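Local coordinates for protein PKD domain (Vibrio anguillarum, PDB 6AEM) that binds calcium specifically as a polycystic-kidney-disease domain of the protease Epp, though its role in the enzyme is not established, at residues N25-E30 and L66-D71. Residues are numbered along the deposited sequence; the frame is centred on the assembly and turned at random.
Sequences NYSHDE and LTVTDD. With ZN (zinc ion), chain D; CA (calcium ion), chain C.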
loop_
_atom_site.group_PDB
_atom_site.type_symbol
_atom_site.label_atom_id
_atom_site.label_comp_id
_atom_site.label_asym_id
_atom_site.label_seq_id
_atom_site.Cartn_x
_atom_site.Cartn_y
_atom_site.Cartn_z
ATOM N N ASN A 25 -4.259 0.742 6.219
ATOM C CA ASN A 25 -2.948 0.115 6.321
ATOM C C ASN A 25 -2.920 -0.770 7.566
ATOM O O ASN A 25 -3.109 -0.287 8.682
ATOM C CB ASN A 25 -1.847 1.171 6.390
ATOM C CG ASN A 25 -0.468 0.579 6.106
ATOM O OD1 ASN A 25 -0.216 -0.608 6.352
ATOM N ND2 ASN A 25 0.421 1.385 5.557
ATOM N N TYR A 26 -2.733 -2.063 7.366
ATOM C CA TYR A 26 -2.683 -3.019 8.465
ATOM C C TYR A 26 -1.268 -3.499 8.746
ATOM O O TYR A 26 -1.083 -4.537 9.397
ATOM C CB TYR A 26 -3.580 -4.218 8.146
ATOM C CG TYR A 26 -5.005 -3.864 7.758
ATOM C CD1 TYR A 26 -5.659 -2.755 8.310
ATOM C CD2 TYR A 26 -5.703 -4.640 6.862
ATOM C CE1 TYR A 26 -6.976 -2.441 7.975
ATOM C CE2 TYR A 26 -7.017 -4.335 6.517
ATOM C CZ TYR A 26 -7.632 -3.231 7.071
ATOM O OH TYR A 26 -8.941 -2.914 6.746
ATOM N N SER A 27 -0.268 -2.814 8.197
ATOM C CA SER A 27 1.126 -3.230 8.328
ATOM C C SER A 27 1.630 -2.981 9.742
ATOM O O SER A 27 1.244 -2.011 10.408
ATOM C CB SER A 27 2.001 -2.493 7.314
ATOM O OG SER A 27 1.556 -2.673 5.966
ATOM N N HIS A 28 2.524 -3.842 10.189
ATOM C CA HIS A 28 3.051 -3.751 11.547
ATOM C C HIS A 28 4.286 -4.623 11.634
ATOM O O HIS A 28 4.518 -5.481 10.787
ATOM C CB HIS A 28 1.991 -4.188 12.596
ATOM C CG HIS A 28 1.539 -5.599 12.424
ATOM N ND1 HIS A 28 0.687 -5.998 11.418
ATOM C CD2 HIS A 28 1.859 -6.720 13.110
ATOM C CE1 HIS A 28 0.502 -7.302 11.500
ATOM N NE2 HIS A 28 1.195 -7.765 12.522
ATOM N N ASP A 29 5.059 -4.404 12.691
ATOM C CA ASP A 29 6.231 -5.224 12.996
ATOM C C ASP A 29 5.988 -5.902 14.344
ATOM O O ASP A 29 5.768 -5.224 15.351
ATOM C CB ASP A 29 7.486 -4.346 13.022
ATOM C CG ASP A 29 8.782 -5.140 13.016
ATOM O OD1 ASP A 29 8.817 -6.209 12.396
ATOM O OD2 ASP A 29 9.781 -4.668 13.594
ATOM N N GLU A 30 6.057 -7.240 14.365
ATOM C CA GLU A 30 5.712 -8.001 15.570
ATOM C C GLU A 30 6.682 -7.747 16.711
ATOM O O GLU A 30 6.295 -7.888 17.883
ATOM C CB GLU A 30 5.751 -9.519 15.313
ATOM C CG GLU A 30 4.945 -10.099 14.149
ATOM C CD GLU A 30 3.438 -9.926 14.318
ATOM O OE1 GLU A 30 3.054 -9.114 15.160
ATOM O OE2 GLU A 30 2.654 -10.636 13.638
ATOM N N LEU A 66 2.647 -2.283 -1.701
ATOM C CA LEU A 66 3.133 -1.604 -0.508
ATOM C C LEU A 66 4.352 -2.343 0.010
ATOM O O LEU A 66 4.274 -3.547 0.306
ATOM C CB LEU A 66 2.081 -1.577 0.603
ATOM C CG LEU A 66 2.561 -1.063 1.970
ATOM C CD1 LEU A 66 3.032 0.376 1.887
ATOM C CD2 LEU A 66 1.447 -1.254 2.996
ATOM N N THR A 67 5.449 -1.602 0.176
ATOM C CA THR A 67 6.641 -2.107 0.847
ATOM C C THR A 67 6.814 -1.358 2.158
ATOM O O THR A 67 6.714 -0.127 2.189
ATOM C CB THR A 67 7.905 -1.953 -0.011
ATOM O OG1 THR A 67 7.689 -2.623 -1.255
ATOM C CG2 THR A 67 9.144 -2.546 0.682
ATOM N N VAL A 68 7.028 -2.109 3.239
ATOM C CA VAL A 68 7.299 -1.507 4.546
ATOM C C VAL A 68 8.677 -1.932 5.033
ATOM O O VAL A 68 9.149 -3.015 4.694
ATOM C CB VAL A 68 6.198 -1.801 5.596
ATOM C CG1 VAL A 68 4.855 -1.305 5.131
ATOM C CG2 VAL A 68 6.145 -3.298 5.935
ATOM N N THR A 69 9.284 -1.088 5.859
ATOM C CA THR A 69 10.622 -1.306 6.416
ATOM C C THR A 69 10.565 -1.198 7.939
ATOM O O THR A 69 9.940 -0.272 8.459
ATOM C CB THR A 69 11.614 -0.233 5.868
ATOM O OG1 THR A 69 11.583 -0.246 4.427
ATOM C CG2 THR A 69 13.041 -0.475 6.319
ATOM N N ASP A 70 11.258 -2.096 8.647
ATOM C CA ASP A 70 11.285 -2.055 10.104
ATOM C C ASP A 70 12.528 -1.313 10.622
ATOM O O ASP A 70 13.343 -0.777 9.865
ATOM C CB ASP A 70 11.066 -3.432 10.747
ATOM C CG ASP A 70 12.293 -4.350 10.703
ATOM O OD1 ASP A 70 13.417 -3.912 10.311
ATOM O OD2 ASP A 70 12.098 -5.548 11.063
ATOM N N ASP A 71 12.629 -1.237 11.952
ATOM C CA ASP A 71 13.677 -0.502 12.672
ATOM C C ASP A 71 15.065 -1.085 12.475
ATOM O O ASP A 71 16.048 -0.419 12.817
ATOM C CB ASP A 71 13.348 -0.433 14.174
ATOM C CG ASP A 71 13.130 -1.807 14.787
ATOM O OD1 ASP A 71 12.133 -2.473 14.471
ATOM O OD2 ASP A 71 13.966 -2.200 15.613
HETATM ZN ZN ZN D . 0.939 -9.583 13.469
HETATM CA CA CA C . 11.184 -6.592 13.030
HETATM O O HOH W 1 12.532 -5.144 14.365
#
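The calcium site at one end of this PKD beta-sandwich joins Asp29, in the loop after strand 20-25, to Asp70, the last residue of strand 60-70, and shows how a metal can tie together two sheets whose facing segments have no direct hydrogen bond between them. Asp29 holds the ion with both carboxylate oxygens, OD1 and OD2 each lying 2.5 Å from calcium. Its CG stands anti to the backbone N (chi1 -167°), which carries the group across to the strand. Asp70 gives a single oxygen, OD2, at 2.4 Å from the ion, while its OD1 accepts from the backbone N of Lys72, a bond likely to help set the turn of the carboxylate. The two carboxylate planes are 53° apart, and Asp29 OD2 also rests 3.4 Å from Asp70 CB. Asp71 does not bind the ion directly: its OD1 accepts from a water that is a calcium ligand, lies 3.3 Å from Asp29 OD2 without a bond between these two acceptors, and its strongest polar partner is Glu33. Calcium probably offsets the repulsion among these gathered acids, and Asn5, Gln6 and Asp31 complete its shell.

Farther from the ion the contact turns to packing. Ser27 OG sits 3.3 Å from Leu66 CD2 and also touches Val68 CG1, while Asn25 lays its amide end across the same leucine methyl. Asn25 OD1 accepts from Ser27 N (2.9 Å), an Asx turn that shapes the loop as it leaves its strand. The CB of His28 points away from strand 60-70, and its NE2 binds zinc together with Glu30 OE2, while His28 ND1 donates in its ring plane to Tyr26 O.

Ser27 OG and Asn11 N are hydrogen-bonded, Asn25 ND2 reaches Met50 O, and Ser27, Asn25 and Leu66 rest on Leu34, Tyr37 and Trp39 of strand 34-40, the sheet neighbour of 60-70.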